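PDB 3AFO: NADH kinase POS5, mitochondrial from Saccharomyces cerevisiae, which phosphorylates NADH and, less readily, NAD(+) with ATP in mitochondria, supplying the cellular reductant NADPH and protecting against oxidative damage. Local coordinates for residues A[63-67]-A[68-72]; A[358-361]-A[362-365]. All blocks are in the same frame, centred on the assembly; numbering follows the deposited sequence.

Contact 1: A[63-67]-A[68-72]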
ATOM      1  N   ILE A  63     -23.037  34.447 -19.912  1.00 24.94           N
ATOM      2  CA  ILE A  63     -24.182  35.310 -19.619  1.00 25.07           C
ATOM      3  C   ILE A  63     -24.656  36.069 -20.866  1.00 25.50           C
ATOM      4  O   ILE A  63     -25.865  36.210 -21.091  1.00 26.06           O
ATOM      5  CB  ILE A  63     -23.840  36.297 -18.484  1.00 24.55           C
ATOM      6  CG1 ILE A  63     -23.625  35.532 -17.170  1.00 23.37           C
ATOM      7  CG2 ILE A  63     -24.939  37.364 -18.326  1.00 25.07           C
ATOM      8  CD1 ILE A  63     -23.059  36.359 -16.036  1.00 20.69           C
ATOM      9  N   THR A  64     -23.697  36.550 -21.660  1.00 25.86           N
ATOM     10  CA  THR A  64     -23.975  37.185 -22.958  1.00 25.76           C
ATOM     11  C   THR A  64     -24.757  36.223 -23.864  1.00 26.27           C
ATOM     12  O   THR A  64     -25.807  36.589 -24.410  1.00 25.86           O
ATOM     13  CB  THR A  64     -22.667  37.718 -23.620  1.00 25.72           C
ATOM     14  OG1 THR A  64     -22.105  38.743 -22.793  1.00 24.33           O
ATOM     15  CG2 THR A  64     -22.914  38.309 -25.024  1.00 26.28           C
ATOM     16  N   HIS A  65     -24.277  34.985 -23.975  1.00 26.14           N
ATOM     17  CA  HIS A  65     -24.981  33.955 -24.727  1.00 26.85           C
ATOM     18  C   HIS A  65     -26.416  33.695 -24.234  1.00 26.82           C
ATOM     19  O   HIS A  65     -27.337  33.591 -25.041  1.00 27.37           O
ATOM     20  CB  HIS A  65     -24.177  32.649 -24.745  1.00 26.76           C
ATOM     21  CG  HIS A  65     -24.918  31.495 -25.340  1.00 27.84           C
ATOM     22  ND1 HIS A  65     -25.300  31.457 -26.665  1.00 28.17           N
ATOM     23  CD2 HIS A  65     -25.340  30.329 -24.794  1.00 27.27           C
ATOM     24  CE1 HIS A  65     -25.930  30.321 -26.906  1.00 28.33           C
ATOM     25  NE2 HIS A  65     -25.963  29.618 -25.788  1.00 27.79           N
ATOM     26  N   LEU A  66     -26.602  33.576 -22.922  1.00 26.75           N
ATOM     27  CA  LEU A  66     -27.938  33.353 -22.363  1.00 26.88           C
ATOM     28  C   LEU A  66     -28.880  34.516 -22.695  1.00 27.00           C
ATOM     29  O   LEU A  66     -30.023  34.309 -23.113  1.00 26.42           O
ATOM     30  CB  LEU A  66     -27.868  33.141 -20.845  1.00 26.31           C
ATOM     31  CG  LEU A  66     -27.033  31.937 -20.374  1.00 26.37           C
ATOM     32  CD1 LEU A  66     -26.989  31.865 -18.861  1.00 23.33           C
ATOM     33  CD2 LEU A  66     -27.576  30.637 -20.985  1.00 24.04           C
ATOM     34  N   HIS A  67     -28.373  35.734 -22.522  1.00 27.82           N
ATOM     35  CA  HIS A  67     -29.152  36.940 -22.771  1.00 28.34           C
ATOM     36  C   HIS A  67     -29.471  37.130 -24.243  1.00 29.40           C
ATOM     37  O   HIS A  67     -30.523  37.663 -24.580  1.00 30.06           O
ATOM     38  CB  HIS A  67     -28.443  38.168 -22.226  1.00 27.74           C
ATOM     39  CG  HIS A  67     -28.503  38.285 -20.738  1.00 25.96           C
ATOM     40  ND1 HIS A  67     -27.746  39.193 -20.037  1.00 22.40           N
ATOM     41  CD2 HIS A  67     -29.224  37.604 -19.815  1.00 23.71           C
ATOM     42  CE1 HIS A  67     -28.005  39.081 -18.747  1.00 22.61           C
ATOM     43  NE2 HIS A  67     -28.897  38.119 -18.585  1.00 22.26           N
ATOM     44  N   GLU A  68     -28.560  36.707 -25.109  1.00 30.44           N
ATOM     45  CA  GLU A  68     -28.803  36.748 -26.547  1.00 31.73           C
ATOM     46  C   GLU A  68     -29.797  35.673 -26.997  1.00 31.69           C
ATOM     47  O   GLU A  68     -30.692  35.958 -27.780  1.00 31.28           O
ATOM     48  CB  GLU A  68     -27.496  36.617 -27.333  1.00 32.04           C
ATOM     49  CG  GLU A  68     -26.666  37.902 -27.403  1.00 35.69           C
ATOM     50  CD  GLU A  68     -25.290  37.700 -28.039  1.00 38.76           C
ATOM     51  OE1 GLU A  68     -25.012  36.599 -28.565  1.00 40.26           O
ATOM     52  OE2 GLU A  68     -24.478  38.652 -28.010  1.00 40.91           O
ATOM     53  N   SER A  69     -29.657  34.450 -26.483  1.00 31.79           N
ATOM     54  CA  SER A  69     -30.351  33.297 -27.080  1.00 32.01           C
ATOM     55  C   SER A  69     -31.571  32.778 -26.333  1.00 31.64           C
ATOM     56  O   SER A  69     -32.408  32.101 -26.930  1.00 31.99           O
ATOM     57  CB  SER A  69     -29.378  32.142 -27.308  1.00 31.99           C
ATOM     58  OG  SER A  69     -28.565  32.391 -28.432  1.00 34.19           O
ATOM     59  N   TYR A  70     -31.647  33.060 -25.034  1.00 31.38           N
ATOM     60  CA  TYR A  70     -32.734  32.585 -24.182  1.00 31.12           C
ATOM     61  C   TYR A  70     -33.357  33.738 -23.380  1.00 31.11           C
ATOM     62  O   TYR A  70     -33.021  33.926 -22.216  1.00 30.62           O
ATOM     63  CB  TYR A  70     -32.223  31.492 -23.225  1.00 30.91           C
ATOM     64  CG  TYR A  70     -31.579  30.340 -23.942  1.00 30.67           C
ATOM     65  CD1 TYR A  70     -32.346  29.270 -24.412  1.00 30.22           C
ATOM     66  CD2 TYR A  70     -30.204  30.322 -24.175  1.00 30.63           C
ATOM     67  CE1 TYR A  70     -31.764  28.221 -25.090  1.00 30.16           C
ATOM     68  CE2 TYR A  70     -29.608  29.271 -24.855  1.00 29.68           C
ATOM     69  CZ  TYR A  70     -30.392  28.226 -25.308  1.00 30.44           C
ATOM     70  OH  TYR A  70     -29.805  27.180 -25.979  1.00 30.92           O
ATOM     71  N   PRO A  71     -34.275  34.513 -24.003  1.00 31.55           N
ATOM     72  CA  PRO A  71     -34.917  35.632 -23.294  1.00 31.58           C
ATOM     73  C   PRO A  71     -35.578  35.245 -21.969  1.00 31.52           C
ATOM     74  O   PRO A  71     -35.569  36.036 -21.036  1.00 31.57           O
ATOM     75  CB  PRO A  71     -35.982  36.141 -24.283  1.00 31.65           C
ATOM     76  CG  PRO A  71     -35.873  35.310 -25.508  1.00 31.89           C
ATOM     77  CD  PRO A  71     -34.611  34.504 -25.440  1.00 31.63           C
ATOM     78  N   GLU A  72     -36.133  34.037 -21.887  1.00 32.12           N
ATOM     79  CA  GLU A  72     -36.801  33.574 -20.660  1.00 32.73           C
ATOM     80  C   GLU A  72     -35.846  33.348 -19.467  1.00 32.06           C
ATOM     81  O   GLU A  72     -36.290  33.246 -18.313  1.00 32.14           O
ATOM     82  CB  GLU A  72     -37.626  32.306 -20.947  1.00 33.09           C
ATOM     83  CG  GLU A  72     -36.814  30.990 -21.048  1.00 36.07           C
ATOM     84  CD  GLU A  72     -36.236  30.714 -22.439  1.00 38.79           C
ATOM     85  OE1 GLU A  72     -35.990  31.664 -23.222  1.00 40.35           O
ATOM     86  OE2 GLU A  72     -36.024  29.522 -22.748  1.00 40.31           O
TER
HETATM   87  O   HOH W   1     -27.208  27.303 -25.949  1.00 31.39           O
HETATM   88  O   HOH W   2     -25.935  33.576 -28.228  1.00 49.64           O

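Contact 2: A[358-361]-A[362-365]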
ATOM      1  N   ALA A 358     -23.976  14.827 -17.078  1.00 24.46           N
ATOM      2  CA  ALA A 358     -22.916  13.977 -17.613  1.00 26.18           C
ATOM      3  C   ALA A 358     -22.731  14.179 -19.117  1.00 27.63           C
ATOM      4  O   ALA A 358     -23.673  14.551 -19.829  1.00 27.10           O
ATOM      5  CB  ALA A 358     -23.237  12.519 -17.322  1.00 25.77           C
ATOM      6  N   LYS A 359     -21.523  13.895 -19.601  1.00 29.21           N
ATOM      7  CA  LYS A 359     -21.190  14.046 -21.020  1.00 31.07           C
ATOM      8  C   LYS A 359     -21.506  12.800 -21.857  1.00 32.31           C
ATOM      9  O   LYS A 359     -22.111  12.900 -22.926  1.00 32.70           O
ATOM     10  CB  LYS A 359     -19.720  14.426 -21.181  1.00 31.28           C
ATOM     11  CG  LYS A 359     -19.324  14.756 -22.619  1.00 32.03           C
ATOM     12  CD  LYS A 359     -17.929  15.326 -22.681  1.00 34.09           C
ATOM     13  CE  LYS A 359     -17.506  15.528 -24.124  1.00 35.49           C
ATOM     14  NZ  LYS A 359     -16.060  15.826 -24.210  1.00 36.43           N
ATOM     15  N   THR A 360     -21.075  11.638 -21.373  1.00 33.27           N
ATOM     16  CA  THR A 360     -21.309  10.355 -22.034  1.00 34.20           C
ATOM     17  C   THR A 360     -21.835   9.401 -20.976  1.00 34.31           C
ATOM     18  O   THR A 360     -21.930   9.767 -19.805  1.00 34.57           O
ATOM     19  CB  THR A 360     -19.991   9.751 -22.629  1.00 34.45           C
ATOM     20  OG1 THR A 360     -19.068   9.443 -21.567  1.00 34.83           O
ATOM     21  CG2 THR A 360     -19.328  10.714 -23.605  1.00 34.99           C
ATOM     22  N   GLU A 361     -22.152   8.185 -21.414  0.50 34.47           N
ATOM     23  CA  GLU A 361     -22.562   7.098 -20.541  0.50 34.39           C
ATOM     24  C   GLU A 361     -21.346   6.359 -19.969  0.50 34.13           C
ATOM     25  O   GLU A 361     -21.496   5.333 -19.301  0.50 34.43           O
ATOM     26  CB  GLU A 361     -23.444   6.128 -21.331  0.50 34.81           C
ATOM     27  CG  GLU A 361     -24.508   6.809 -22.193  0.50 35.27           C
ATOM     28  CD  GLU A 361     -25.841   6.963 -21.477  0.50 37.06           C
ATOM     29  OE1 GLU A 361     -26.016   6.350 -20.403  0.50 38.41           O
ATOM     30  OE2 GLU A 361     -26.720   7.692 -21.988  0.50 37.08           O
ATOM     31  N   ASN A 362     -20.146   6.879 -20.231  1.00 33.58           N
ATOM     32  CA  ASN A 362     -18.913   6.262 -19.762  1.00 32.66           C
ATOM     33  C   ASN A 362     -17.869   7.252 -19.232  1.00 30.85           C
ATOM     34  O   ASN A 362     -16.656   7.046 -19.396  1.00 30.85           O
ATOM     35  CB  ASN A 362     -18.355   5.374 -20.878  1.00 33.23           C
ATOM     36  CG  ASN A 362     -19.288   4.199 -21.203  1.00 36.01           C
ATOM     37  OD1 ASN A 362     -19.516   3.317 -20.363  1.00 39.31           O
ATOM     38  ND2 ASN A 362     -19.839   4.196 -22.414  1.00 38.52           N
ATOM     39  N   ASP A 363     -18.351   8.307 -18.576  1.00 28.36           N
ATOM     40  CA  ASP A 363     -17.494   9.390 -18.068  1.00 26.51           C
ATOM     41  C   ASP A 363     -16.502   8.891 -17.028  1.00 25.38           C
ATOM     42  O   ASP A 363     -15.388   9.399 -16.933  1.00 24.28           O
ATOM     43  CB  ASP A 363     -18.340  10.501 -17.432  1.00 26.44           C
ATOM     44  CG  ASP A 363     -19.024  11.402 -18.463  1.00 25.44           C
ATOM     45  OD1 ASP A 363     -18.756  11.250 -19.670  1.00 24.72           O
ATOM     46  OD2 ASP A 363     -19.821  12.275 -18.051  1.00 25.05           O
ATOM     47  N   TRP A 364     -16.933   7.908 -16.244  1.00 24.24           N
ATOM     48  CA  TRP A 364     -16.177   7.439 -15.103  1.00 23.80           C
ATOM     49  C   TRP A 364     -14.927   6.667 -15.531  1.00 23.47           C
ATOM     50  O   TRP A 364     -13.833   6.984 -15.097  1.00 23.25           O
ATOM     51  CB  TRP A 364     -17.042   6.581 -14.163  1.00 23.21           C
ATOM     52  CG  TRP A 364     -16.257   6.196 -12.920  1.00 22.60           C
ATOM     53  CD1 TRP A 364     -15.795   7.039 -11.945  1.00 21.08           C
ATOM     54  CD2 TRP A 364     -15.832   4.879 -12.547  1.00 21.45           C
ATOM     55  NE1 TRP A 364     -15.102   6.322 -10.984  1.00 21.35           N
ATOM     56  CE2 TRP A 364     -15.126   4.995 -11.327  1.00 20.85           C
ATOM     57  CE3 TRP A 364     -15.992   3.610 -13.120  1.00 22.07           C
ATOM     58  CZ2 TRP A 364     -14.573   3.886 -10.673  1.00 21.67           C
ATOM     59  CZ3 TRP A 364     -15.444   2.505 -12.465  1.00 23.48           C
ATOM     60  CH2 TRP A 364     -14.742   2.657 -11.253  1.00 22.23           C
ATOM     61  N   ILE A 365     -15.096   5.662 -16.377  1.00 23.60           N
ATOM     62  CA  ILE A 365     -13.954   4.885 -16.867  1.00 24.31           C
ATOM     63  C   ILE A 365     -12.975   5.792 -17.612  1.00 24.12           C
ATOM     64  O   ILE A 365     -11.768   5.705 -17.403  1.00 23.93           O
ATOM     65  CB  ILE A 365     -14.395   3.661 -17.716  1.00 24.50           C
ATOM     66  CG1 ILE A 365     -14.919   2.569 -16.785  1.00 25.52           C
ATOM     67  CG2 ILE A 365     -13.233   3.130 -18.587  1.00 25.11           C
ATOM     68  CD1 ILE A 365     -15.468   1.342 -17.490  1.00 25.97           C
TER
HETATM   69  O   HOH W   3     -21.124   8.817 -17.561  1.00 44.21           O

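Contact 1: A[63-67]-A[68-72]
The imidazole of H65 and the phenol ring of Y70 meet in an offset edge-to-face pair near the C-terminal end of helix 53-69. Their centroids lie 5.8 Å apart and their planes stand at 83°, with the tyrosine edge directed at the histidine face; H65 NE2 and Y70 CE2 are the closest atoms, at 3.8 Å. With CG anti to the backbone N (chi1 172°), the H65 ring projects outward from the helix and leans slightly toward its C-terminal end.

Two waters fix the imidazole at both nitrogens. Water 1 lies in the plane of both rings and joins H65 NE2 to Y70 OH, 2.6 Å from each. Water 2 sits 2.7 Å from H65 ND1, is also hydrogen-bonded to S69 OG, and donates to E68 OE1. The extended E68 chain runs alongside T64, its OE2 3.4 Å from T64 CG2, while T64 OG1 bonds back to V60 O. At the same edge of the tyrosine, one atom along, L66 CD2 comes within 4.1 Å of Y70 CD2 from above the ring plane.

Three i to i+4 bonds hold the spacing: E68 N to T64 O, S69 N to H65 O and, at 2.8 Å, Y70 N to L66 O, where helical geometry ends. Helix 161-169 backs this side, with F165 meeting the Y70 ring edge-to-face and K162 touching H65.

Water fixes the rotation of H65 but not its protonation; E68, linked through water 2 without direct contact, might modestly favour the charged form, and K162 would probably work against it.

Contact 2: A[358-361]-A[362-365]
Both carboxylate oxygens of D363 are bound by the segment just before its helix. K359 N donates to D363 OD2 at 2.8 Å, with an N-H...O angle of 155°, meeting the syn lone pair of that oxygen. D363 OD1 accepts twice from T360: the backbone N reaches it on the syn side, 35° out of the carboxylate plane, and the hydroxyl OG1 comes from above that plane at 2.6 Å. Both donors approach from the same face, so three bonds fix the tilt of the carboxylate.

The T360 hydroxyl works in both directions. Its chi1 of 64° sets OG1 between the backbone N and the carbonyl carbon, where it donates to D363 and accepts from N362 N at 3.1 Å. Water 3 closes the turn on the backbone side by accepting from D363 N and donating to T360 O, 2.6 Å away.

Carbon atoms pack round the carboxylate: A358 CB lies 3.5 Å from D363 OD2, and K359 CB is near OD1. Further out, E361 in one of its conformers forms a salt bridge with K174, while N362, W364 and I365 pack on a second subunit.

N362 holds the N-cap position without a side-chain capping bond. Instead, the bond from N362 N to T360 OG1, two residues back, makes an ST turn, and the D363 carboxylate grips K359 N and T360 N where the connection from strand 354-357 enters helix 363-370.

In the fold
Contact 1 precedes contact 2 along the chain, and the two do not touch: their centres are about 28 Å apart and their nearest atoms about 15 Å. Residues 63-72 end the helix of the unit strand 43-48, helix 53-69, strand 74-76, on the parallel sheet of the ATP-NAD kinase N-terminal domain. Residues 358-365 lead from strand 354-357, which pairs with strand 174-186 in the large antiparallel sheet, into helix 363-370. They therefore share no helix, strand or sheet. Contact 1 touches no other subunit, whereas contact 2 packs on a second one; its D363 side chain, about 12 Å from bound NADH, does not contact it. One thus closes a domain helix, the other starts a helix at a subunit interface.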